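Local coordinates for kinesin-like protein (Caenorhabditis elegans, PDB 5X3E), which is a kinesin-6 motor protein whose P-loop NTPase motor domain, crystallised in the apo state, probably couples ATP hydrolysis to movement along microtubules, at residues Phe117-Thr122 with Leu425-Glu430; Lys159-Pro164 with Ser314-Met319; Asn168-Arg173 with Ser216-Tyr221; Ile409-Lys414 with Asp419-Ala424. All blocks are in the same frame, centred on the assembly; numbering follows the deposited sequence.

Interaction 1: Phe117-Thr122 with Leu425-Glu430; sequences FTYGVT and LAFAEE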
# COMPACT_ATOMS: atom_id res chain seq x y z
N PHE A 117 -2.85 4.66 -1.82
CA PHE A 117 -1.80 5.41 -2.49
C PHE A 117 -1.49 6.69 -1.71
O PHE A 117 -2.38 7.31 -1.13
CB PHE A 117 -2.19 5.84 -3.90
CG PHE A 117 -2.47 4.70 -4.84
CD1 PHE A 117 -1.42 4.05 -5.48
CD2 PHE A 117 -3.77 4.34 -5.13
CE1 PHE A 117 -1.68 3.02 -6.37
CE2 PHE A 117 -4.03 3.32 -6.01
CZ PHE A 117 -2.98 2.65 -6.64
N THR A 118 -0.22 7.08 -1.72
CA THR A 118 0.17 8.45 -1.40
C THR A 118 0.71 9.10 -2.67
O THR A 118 1.61 8.54 -3.32
CB THR A 118 1.21 8.52 -0.27
OG1 THR A 118 2.35 7.71 -0.59
CG2 THR A 118 0.61 8.04 1.04
N TYR A 119 0.15 10.24 -3.04
CA TYR A 119 0.45 10.93 -4.28
C TYR A 119 0.92 12.35 -3.99
O TYR A 119 0.54 12.94 -2.98
CB TYR A 119 -0.79 10.96 -5.19
CG TYR A 119 -0.58 11.59 -6.54
CD1 TYR A 119 -0.22 10.81 -7.63
CD2 TYR A 119 -0.74 12.95 -6.73
CE1 TYR A 119 -0.02 11.38 -8.88
CE2 TYR A 119 -0.54 13.53 -7.97
CZ TYR A 119 -0.18 12.74 -9.04
OH TYR A 119 0.02 13.30 -10.28
N GLY A 120 1.76 12.89 -4.86
CA GLY A 120 2.15 14.28 -4.75
C GLY A 120 3.55 14.52 -5.27
O GLY A 120 4.19 13.64 -5.83
N VAL A 121 3.98 15.78 -5.12
CA VAL A 121 5.32 16.22 -5.51
C VAL A 121 6.32 15.75 -4.46
O VAL A 121 5.94 15.28 -3.39
CB VAL A 121 5.36 17.75 -5.67
CG1 VAL A 121 6.55 18.19 -6.50
CG2 VAL A 121 4.08 18.24 -6.29
N THR A 122 7.62 15.82 -4.79
CA THR A 122 8.66 15.65 -3.78
C THR A 122 8.63 16.81 -2.79
O THR A 122 8.34 17.95 -3.15
CB THR A 122 10.04 15.54 -4.44
OG1 THR A 122 9.98 14.61 -5.52
CG2 THR A 122 11.08 15.08 -3.43
N LEU A 425 -4.33 17.91 -7.55
CA LEU A 425 -5.72 18.11 -7.15
C LEU A 425 -6.70 17.71 -8.24
O LEU A 425 -7.91 17.68 -7.98
CB LEU A 425 -5.95 19.57 -6.75
CG LEU A 425 -5.17 20.12 -5.55
CD1 LEU A 425 -5.37 21.62 -5.42
CD2 LEU A 425 -5.56 19.43 -4.27
N ALA A 426 -6.22 17.41 -9.45
CA ALA A 426 -7.10 16.90 -10.50
C ALA A 426 -7.66 15.53 -10.17
O ALA A 426 -8.66 15.12 -10.78
CB ALA A 426 -6.34 16.84 -11.83
N PHE A 427 -7.06 14.81 -9.22
CA PHE A 427 -7.61 13.55 -8.73
C PHE A 427 -8.87 13.74 -7.91
O PHE A 427 -9.42 12.74 -7.41
CB PHE A 427 -6.56 12.81 -7.90
CG PHE A 427 -5.55 12.04 -8.72
CD1 PHE A 427 -5.88 10.82 -9.28
CD2 PHE A 427 -4.28 12.55 -8.92
CE1 PHE A 427 -4.95 10.11 -10.02
CE2 PHE A 427 -3.35 11.84 -9.66
CZ PHE A 427 -3.69 10.62 -10.21
N ALA A 428 -9.34 14.97 -7.74
CA ALA A 428 -10.45 15.27 -6.86
C ALA A 428 -11.73 14.61 -7.36
O ALA A 428 -11.94 14.43 -8.56
CB ALA A 428 -10.65 16.78 -6.73
N GLU A 429 -12.57 14.21 -6.40
CA GLU A 429 -13.84 13.57 -6.73
C GLU A 429 -14.68 14.44 -7.64
O GLU A 429 -15.33 13.94 -8.57
CB GLU A 429 -14.57 13.21 -5.43
CG GLU A 429 -13.60 12.66 -4.38
CD GLU A 429 -14.23 11.79 -3.31
OE1 GLU A 429 -13.48 11.25 -2.48
OE2 GLU A 429 -15.48 11.68 -3.25
N GLU A 430 -14.67 15.75 -7.42
CA GLU A 430 -15.32 16.71 -8.31
C GLU A 430 -14.64 18.07 -8.17
O GLU A 430 -13.94 18.33 -7.18
CB GLU A 430 -16.81 16.80 -8.02
CG GLU A 430 -17.15 17.28 -6.62
CD GLU A 430 -18.48 17.99 -6.55
OE1 GLU A 430 -18.72 18.88 -7.39
OE2 GLU A 430 -19.27 17.67 -5.64
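Y119 and F427 meet as an edge-to-face (T-shaped) pair, the edge of the phenylalanine directed at one face of the tyrosine. The leading atom is F427 CE2: it stands 3.3 Å above the Y119 ring plane, displaced from the ring centre toward the CZ side, and lies 3.4 Å from Y119 CZ. The planes are turned 65° apart, the centroids of the Y119 and F427 rings are 4.6 Å apart, and the two side chains cross at about a right angle. Y119 CG lies opposite its backbone N (chi1 -177°), carrying the ring away from strand 114-119 toward F427. This strand belongs to the central sheet of the kinesin motor domain and runs into G120, where a sequence fitting a P-loop (Walker A) begins. F427 sits in the loop between helix 418-424 and strand 430-433, its CG anti to its own carbonyl carbon (chi1 -81°), which directs the side chain toward Y119. Y119 OH lies at the F427 edge, in its plane, 3.7 Å from F427 CE2. Around the pair, I409 of strand 404-411 touches both side chains, while helix 350-375 brings L360 against Y119 and R364 and I367 against F427.

Interaction 2: Lys159-Pro164 with Ser314-Met319; sequences KCIFYP and SVYPTM. With SO4 (sulfate ion), chain F.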
# COMPACT_ATOMS: atom_id res chain seq x y z
N LYS A 159 5.75 -19.94 12.50
CA LYS A 159 6.20 -19.86 11.12
C LYS A 159 6.29 -21.25 10.50
O LYS A 159 6.34 -22.28 11.20
CB LYS A 159 7.57 -19.19 11.06
CG LYS A 159 7.56 -17.71 11.42
CD LYS A 159 8.96 -17.15 11.27
CE LYS A 159 9.02 -15.67 11.56
NZ LYS A 159 10.41 -15.15 11.39
N CYS A 160 6.29 -21.27 9.17
CA CYS A 160 6.51 -22.44 8.34
C CYS A 160 5.38 -23.46 8.42
O CYS A 160 5.54 -24.58 7.92
CB CYS A 160 7.85 -23.11 8.67
SG CYS A 160 9.22 -21.94 8.75
N ILE A 161 4.25 -23.11 9.03
CA ILE A 161 3.05 -23.92 8.88
C ILE A 161 2.38 -23.61 7.54
O ILE A 161 2.30 -24.47 6.65
CB ILE A 161 2.09 -23.70 10.07
CG1 ILE A 161 2.76 -24.13 11.38
CG2 ILE A 161 0.81 -24.49 9.88
CD1 ILE A 161 2.10 -23.56 12.62
N PHE A 162 1.92 -22.38 7.38
CA PHE A 162 1.66 -21.86 6.04
C PHE A 162 2.99 -21.57 5.36
O PHE A 162 3.98 -21.25 6.02
CB PHE A 162 0.84 -20.57 6.09
CG PHE A 162 -0.53 -20.72 6.68
CD1 PHE A 162 -1.59 -21.16 5.90
CD2 PHE A 162 -0.77 -20.38 8.00
CE1 PHE A 162 -2.86 -21.27 6.44
CE2 PHE A 162 -2.04 -20.49 8.54
CZ PHE A 162 -3.08 -20.94 7.76
N TYR A 163 3.01 -21.70 4.03
CA TYR A 163 4.21 -21.33 3.29
C TYR A 163 3.84 -21.08 1.83
O TYR A 163 2.97 -21.76 1.28
CB TYR A 163 5.30 -22.40 3.41
CG TYR A 163 4.96 -23.76 2.81
CD1 TYR A 163 4.22 -24.69 3.53
CD2 TYR A 163 5.41 -24.11 1.54
CE1 TYR A 163 3.92 -25.93 2.99
CE2 TYR A 163 5.12 -25.35 1.00
CZ TYR A 163 4.38 -26.25 1.73
OH TYR A 163 4.08 -27.48 1.18
N PRO A 164 4.51 -20.13 1.17
CA PRO A 164 4.17 -19.80 -0.22
C PRO A 164 4.49 -20.94 -1.17
O PRO A 164 5.51 -21.63 -1.03
CB PRO A 164 5.06 -18.58 -0.52
CG PRO A 164 5.58 -18.12 0.80
CD PRO A 164 5.62 -19.31 1.69
N SER A 314 -3.56 -27.34 20.38
CA SER A 314 -2.76 -26.28 19.78
C SER A 314 -3.63 -25.41 18.89
O SER A 314 -4.82 -25.66 18.68
CB SER A 314 -1.59 -26.88 19.00
OG SER A 314 -2.04 -27.69 17.94
N VAL A 315 -3.01 -24.35 18.38
CA VAL A 315 -3.63 -23.47 17.40
C VAL A 315 -3.07 -23.85 16.05
O VAL A 315 -1.90 -23.58 15.75
CB VAL A 315 -3.36 -21.99 17.73
CG1 VAL A 315 -4.06 -21.09 16.72
CG2 VAL A 315 -3.80 -21.68 19.14
N TYR A 316 -3.87 -24.52 15.23
CA TYR A 316 -3.38 -25.08 13.98
C TYR A 316 -4.49 -25.06 12.95
O TYR A 316 -5.67 -25.22 13.31
CB TYR A 316 -2.86 -26.51 14.19
CG TYR A 316 -1.69 -26.85 13.31
CD1 TYR A 316 -0.41 -26.45 13.66
CD2 TYR A 316 -1.86 -27.56 12.13
CE1 TYR A 316 0.67 -26.75 12.86
CE2 TYR A 316 -0.79 -27.86 11.32
CZ TYR A 316 0.48 -27.45 11.69
OH TYR A 316 1.56 -27.74 10.90
N PRO A 317 -4.16 -24.88 11.68
CA PRO A 317 -5.19 -24.94 10.63
C PRO A 317 -5.54 -26.37 10.28
O PRO A 317 -4.79 -27.31 10.54
CB PRO A 317 -4.51 -24.24 9.45
CG PRO A 317 -3.06 -24.55 9.64
CD PRO A 317 -2.85 -24.49 11.13
N THR A 318 -6.71 -26.52 9.66
CA THR A 318 -7.03 -27.77 8.99
C THR A 318 -6.06 -27.97 7.83
O THR A 318 -5.63 -27.01 7.18
CB THR A 318 -8.47 -27.76 8.49
OG1 THR A 318 -8.68 -26.63 7.64
CG2 THR A 318 -9.44 -27.67 9.66
N MET A 319 -5.73 -29.23 7.55
CA MET A 319 -4.66 -29.49 6.59
C MET A 319 -5.05 -29.16 5.15
O MET A 319 -4.16 -28.99 4.31
CB MET A 319 -4.23 -30.96 6.68
CG MET A 319 -3.59 -31.33 8.01
SD MET A 319 -2.14 -30.32 8.37
CE MET A 319 -1.10 -30.73 6.96
S SO4 F . 7.85 -18.39 15.17
O1 SO4 F . 8.47 -19.14 16.25
O2 SO4 F . 6.82 -17.51 15.70
O3 SO4 F . 8.88 -17.61 14.49
O4 SO4 F . 7.23 -19.34 14.24
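I161 rests against Y316 and P317, a packing of apolar surfaces between the loop leading into strand 162-165 and the loop that joins strands 296-307 and 325-333. Both branches of the isoleucine take part. CG2, anti to the backbone N, lies 3.5 Å from Y316 CZ and 3.9 Å from P317 CD, wedged against the phenol end and the proline together. The other branch, with chi1 -62°, passes alongside the tyrosine, and I161 CD1 comes within 3.5 Å of Y316 CE1. The two side chains cross obliquely. A second apolar touch follows one residue on: F162 CZ approaches P317 CB at 4.0 Å, the two side chains running past one another head to tail.

No hydrogen bond links the two segments; the polar ties lead to other parts. Y316 OH bonds to the carbonyl O of R173, K159 NZ makes a salt bridge with E269, and C160 O takes a hydrogen bond from R173 NH1. A sulfate, probably from the crystallisation liquor, lies close to K159, its exact position doubtful.

This join of the two-stranded sheet 162-165/169-172 to the loop is therefore one of shape and burial, while the tyrosine, apolar along its ring, keeps its hydroxyl satisfied by a backbone carbonyl.

Interaction 3: Asn168-Arg173 with Ser216-Tyr221; sequences NTFEIR and SVFVTY. With SO4 (sulfate ion), chain G; SO4 (sulfate ion), chain C; SO4 (sulfate ion), chain O.
T220 OG1 donates to O2 of a sulfate ion at 2.9 Å, a sound polar bond close to the place where the two-stranded antiparallel sheet 162-165/169-172 packs on strand 213-225 of the central sheet of the motor domain. A different sulfate lies at the R173 guanidinium, its S in the guanidinium plane, and takes a weak bond from R173 NH2 to its O3 (3.0 Å). Both ions probably come from the crystallisation liquor.

Between the segments themselves no hydrogen bond forms, and the joint rests on F170 and F218. The rings make an edge-to-face pair, the edge of F170 turned to the face of F218, with planes at 52° and centroids of the two rings 4.8 Å apart. F170 CG stands anti to its own carbonyl carbon (chi1 -70°), which points the ring at F218. P164 of the neighbouring strand touches both phenylalanines, I324 also packs on F170, and V304 on F218. F170 CE1 does the touching: it stands over the centre of the F218 ring, 3.6 Å above its plane.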
# COMPACT_ATOMS: atom_id res chain seq x y z
N ASN A 168 1.35 -18.14 -6.85
CA ASN A 168 0.70 -17.22 -5.91
C ASN A 168 -0.28 -17.94 -4.99
O ASN A 168 -1.42 -17.50 -4.80
CB ASN A 168 0.01 -16.09 -6.69
CG ASN A 168 -0.41 -14.94 -5.80
OD1 ASN A 168 0.34 -14.50 -4.92
ND2 ASN A 168 -1.63 -14.46 -6.01
N THR A 169 0.15 -19.07 -4.42
CA THR A 169 -0.67 -19.86 -3.51
C THR A 169 0.07 -20.09 -2.19
O THR A 169 1.23 -19.70 -2.03
CB THR A 169 -1.08 -21.20 -4.15
OG1 THR A 169 0.10 -21.95 -4.50
CG2 THR A 169 -1.94 -21.00 -5.39
N PHE A 170 -0.62 -20.72 -1.23
CA PHE A 170 -0.03 -21.10 0.05
C PHE A 170 -0.39 -22.55 0.37
O PHE A 170 -1.50 -23.00 0.07
CB PHE A 170 -0.50 -20.17 1.19
CG PHE A 170 0.06 -18.78 1.09
CD1 PHE A 170 1.26 -18.46 1.71
CD2 PHE A 170 -0.59 -17.82 0.35
CE1 PHE A 170 1.79 -17.18 1.60
CE2 PHE A 170 -0.06 -16.54 0.23
CZ PHE A 170 1.13 -16.22 0.86
N GLU A 171 0.55 -23.27 0.97
CA GLU A 171 0.33 -24.64 1.40
C GLU A 171 0.48 -24.74 2.91
O GLU A 171 0.78 -23.75 3.58
CB GLU A 171 1.30 -25.60 0.70
CG GLU A 171 1.21 -25.62 -0.81
CD GLU A 171 -0.12 -26.12 -1.32
OE1 GLU A 171 -0.78 -26.89 -0.59
OE2 GLU A 171 -0.51 -25.73 -2.44
N ILE A 172 0.26 -25.94 3.45
CA ILE A 172 0.26 -26.17 4.89
C ILE A 172 1.08 -27.41 5.21
O ILE A 172 0.77 -28.51 4.74
CB ILE A 172 -1.17 -26.31 5.44
CG1 ILE A 172 -1.97 -25.04 5.16
CG2 ILE A 172 -1.14 -26.64 6.92
CD1 ILE A 172 -3.45 -25.16 5.36
N ARG A 173 2.13 -27.23 6.02
CA ARG A 173 2.92 -28.33 6.57
C ARG A 173 2.24 -28.91 7.81
O ARG A 173 1.42 -28.26 8.46
CB ARG A 173 4.32 -27.85 6.96
CG ARG A 173 5.21 -27.47 5.82
CD ARG A 173 6.61 -27.25 6.31
NE ARG A 173 7.48 -26.78 5.24
CZ ARG A 173 7.62 -25.50 4.90
NH1 ARG A 173 6.96 -24.56 5.57
NH2 ARG A 173 8.43 -25.16 3.91
N SER A 216 -1.61 -16.23 9.52
CA SER A 216 -0.20 -15.86 9.49
C SER A 216 -0.06 -14.66 8.56
O SER A 216 -0.86 -14.48 7.64
CB SER A 216 0.69 -17.01 9.00
OG SER A 216 2.05 -16.63 9.02
N VAL A 217 0.96 -13.84 8.80
CA VAL A 217 1.15 -12.61 8.04
C VAL A 217 2.36 -12.77 7.14
O VAL A 217 3.45 -13.17 7.59
CB VAL A 217 1.30 -11.39 8.96
CG1 VAL A 217 1.52 -10.13 8.14
CG2 VAL A 217 0.07 -11.24 9.84
N PHE A 218 2.18 -12.47 5.86
CA PHE A 218 3.25 -12.45 4.88
C PHE A 218 3.30 -11.05 4.28
O PHE A 218 2.26 -10.41 4.10
CB PHE A 218 3.03 -13.49 3.78
CG PHE A 218 3.18 -14.92 4.25
CD1 PHE A 218 4.36 -15.62 4.01
CD2 PHE A 218 2.15 -15.56 4.93
CE1 PHE A 218 4.51 -16.93 4.44
CE2 PHE A 218 2.30 -16.87 5.36
CZ PHE A 218 3.48 -17.56 5.11
N VAL A 219 4.50 -10.57 4.00
CA VAL A 219 4.66 -9.28 3.33
C VAL A 219 5.45 -9.49 2.05
O VAL A 219 6.38 -10.31 2.01
CB VAL A 219 5.32 -8.22 4.23
CG1 VAL A 219 4.48 -7.97 5.47
CG2 VAL A 219 6.73 -8.63 4.60
N THR A 220 5.07 -8.77 1.01
CA THR A 220 5.90 -8.60 -0.17
C THR A 220 6.20 -7.12 -0.32
O THR A 220 5.35 -6.27 -0.02
CB THR A 220 5.23 -9.14 -1.45
OG1 THR A 220 3.98 -8.48 -1.67
CG2 THR A 220 4.98 -10.63 -1.33
N TYR A 221 7.43 -6.81 -0.72
CA TYR A 221 7.83 -5.43 -0.97
C TYR A 221 8.38 -5.35 -2.38
O TYR A 221 9.39 -5.99 -2.69
CB TYR A 221 8.86 -4.95 0.06
CG TYR A 221 8.98 -3.44 0.12
CD1 TYR A 221 8.12 -2.62 -0.60
CD2 TYR A 221 9.96 -2.83 0.90
CE1 TYR A 221 8.22 -1.24 -0.55
CE2 TYR A 221 10.07 -1.44 0.96
CZ TYR A 221 9.20 -0.65 0.24
OH TYR A 221 9.30 0.72 0.29
S SO4 G . -4.28 -20.13 -1.86
O1 SO4 G . -5.35 -20.63 -1.00
O2 SO4 G . -4.59 -18.78 -2.28
O3 SO4 G . -3.00 -20.16 -1.15
O4 SO4 G . -4.18 -21.00 -3.03
S SO4 C . 2.92 -10.07 -4.88
O1 SO4 C . 1.86 -11.01 -4.50
O2 SO4 C . 2.69 -8.78 -4.24
O3 SO4 C . 2.91 -9.88 -6.33
O4 SO4 C . 4.22 -10.60 -4.48
S SO4 O . 9.33 -22.05 3.18
O1 SO4 O . 8.70 -21.84 4.48
O2 SO4 O . 9.75 -20.77 2.63
O3 SO4 O . 8.39 -22.70 2.27
O4 SO4 O . 10.50 -22.92 3.34

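Interaction 4: Ile409-Lys414 with Asp419-Ala424; sequences ICVNPK and DENMSA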
# COMPACT_ATOMS: atom_id res chain seq x y z
N ILE A 409 -3.83 12.40 -1.49
CA ILE A 409 -3.12 13.42 -2.26
C ILE A 409 -2.39 14.33 -1.28
O ILE A 409 -3.02 15.09 -0.54
CB ILE A 409 -4.08 14.22 -3.15
CG1 ILE A 409 -4.88 13.29 -4.06
CG2 ILE A 409 -3.31 15.24 -3.98
CD1 ILE A 409 -4.02 12.53 -5.02
N CYS A 410 -1.07 14.25 -1.27
CA CYS A 410 -0.25 15.15 -0.47
C CYS A 410 0.13 16.36 -1.33
O CYS A 410 0.63 16.20 -2.44
CB CYS A 410 1.01 14.43 0.02
SG CYS A 410 0.67 13.03 1.12
N VAL A 411 -0.09 17.56 -0.80
CA VAL A 411 0.19 18.78 -1.55
C VAL A 411 0.90 19.78 -0.64
O VAL A 411 0.62 19.85 0.56
CB VAL A 411 -1.08 19.42 -2.15
CG1 VAL A 411 -1.64 18.57 -3.28
CG2 VAL A 411 -2.11 19.63 -1.08
N ASN A 412 1.84 20.54 -1.22
CA ASN A 412 2.54 21.57 -0.48
C ASN A 412 1.91 22.93 -0.77
O ASN A 412 1.81 23.31 -1.95
CB ASN A 412 4.02 21.59 -0.86
CG ASN A 412 4.87 22.38 0.13
OD1 ASN A 412 4.48 23.47 0.57
ND2 ASN A 412 6.02 21.83 0.50
N PRO A 413 1.46 23.66 0.25
CA PRO A 413 0.85 24.98 0.01
C PRO A 413 1.82 26.04 -0.46
O PRO A 413 1.38 27.16 -0.77
CB PRO A 413 0.26 25.35 1.38
CG PRO A 413 0.25 24.07 2.18
CD PRO A 413 1.42 23.29 1.67
N LYS A 414 3.12 25.75 -0.51
CA LYS A 414 4.09 26.75 -0.94
C LYS A 414 3.77 27.20 -2.36
O LYS A 414 3.40 26.37 -3.21
CB LYS A 414 5.51 26.17 -0.86
CG LYS A 414 6.53 27.17 -0.32
CD LYS A 414 7.87 26.52 0.02
CE LYS A 414 8.83 27.55 0.61
NZ LYS A 414 10.13 26.95 1.01
N ASP A 419 1.69 24.97 -9.80
CA ASP A 419 1.29 24.25 -11.00
C ASP A 419 1.26 22.74 -10.76
O ASP A 419 0.41 22.04 -11.33
CB ASP A 419 2.23 24.59 -12.16
CG ASP A 419 2.05 26.01 -12.65
OD1 ASP A 419 0.89 26.48 -12.68
OD2 ASP A 419 3.06 26.67 -12.99
N GLU A 420 2.17 22.23 -9.93
CA GLU A 420 2.17 20.79 -9.65
C GLU A 420 1.01 20.39 -8.76
O GLU A 420 0.56 19.24 -8.82
CB GLU A 420 3.51 20.39 -9.02
CG GLU A 420 4.66 20.34 -10.01
CD GLU A 420 4.45 19.31 -11.11
OE1 GLU A 420 3.88 18.24 -10.81
OE2 GLU A 420 4.85 19.57 -12.26
N ASN A 421 0.51 21.30 -7.92
CA ASN A 421 -0.68 21.00 -7.15
C ASN A 421 -1.92 20.97 -8.03
O ASN A 421 -2.90 20.28 -7.71
CB ASN A 421 -0.86 22.02 -6.02
CG ASN A 421 0.24 21.92 -4.97
OD1 ASN A 421 0.91 20.90 -4.84
ND2 ASN A 421 0.42 23.00 -4.21
N MET A 422 -1.90 21.71 -9.15
CA MET A 422 -3.03 21.69 -10.07
C MET A 422 -3.24 20.30 -10.66
O MET A 422 -4.37 19.88 -10.90
CB MET A 422 -2.82 22.72 -11.18
CG MET A 422 -2.97 24.15 -10.69
SD MET A 422 -4.66 24.43 -10.14
CE MET A 422 -5.56 23.88 -11.59
N SER A 423 -2.14 19.58 -10.92
CA SER A 423 -2.25 18.21 -11.41
C SER A 423 -2.60 17.25 -10.28
O SER A 423 -3.35 16.29 -10.49
CB SER A 423 -0.94 17.79 -12.07
OG SER A 423 0.11 17.76 -11.11
N ALA A 424 -2.06 17.49 -9.08
CA ALA A 424 -2.32 16.60 -7.96
C ALA A 424 -3.77 16.71 -7.49
O ALA A 424 -4.37 15.71 -7.07
CB ALA A 424 -1.37 16.91 -6.81
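An Asx turn at N412 ends the run of strand 404-411 and starts the chain back toward helix 418-424, whose N421 reaches over to hold it. N412 OD1 accepts from the backbone K414 N at 2.9 Å, closing the turn, while N412 ND2 bonds to G123 O in the loop that follows strand 114-119. The backbone O of N412 is taken by the helix: N421 ND2 donates to it at 2.7 Å, with an N-H...O angle of 156°. The acceptor lies nearly in the amide plane of N421, but the donor is tilted 35° from the carbonyl plane of N412, approaching somewhat from one face. N421 CG is anti to its own carbonyl carbon, which sends the amide across V411, and N421 OD1 ends 3.7 Å from V411 CB. ND2 also makes a weak bond to S51 OG, so this buried amide nitrogen has a second partner.

Farther along, the contact becomes apolar. A424 CB rests against two neighbouring side chains of the strand, 3.8 Å from I409 CG2 and 3.9 Å from V411 CG1. On the helix itself, S423 OG bonds back to E420 O at 2.8 Å, and A424 N reaches the same oxygen from the same face.

The axes of the short segments 409-411 (strand) and 419-424 (helix) run nearly antiparallel at 167°, with a closest approach of 9.0 Å. The strand lies in the central sheet between strands 37-42 and 114-119: V38 touches I409, C40 and L42 touch V411, and Y119 packs on A424.

Overall arrangement
The four contacts form two pairs near the two ends of the motor domain. Interactions 1 and 4 have centres 8 Å apart and touch directly: Y119 O and C410 N, 2.7 Å apart, are probably hydrogen-bonded between neighbouring strands, and V121 CG2 packs 3.5 Å from E420 CB. This pair lies beside the presumed P-loop that begins at G120. Interactions 2 and 3, centres 10 Å apart, share the two-stranded sheet 162-165/169-172, and hydrogen bonds involving R173 join the two contacts. The pairs lie on opposite sides of the chain's centre: interactions 1 and 2 are 41 Å apart between centres, while interactions 1, 3 and 4 all reach the central sheet.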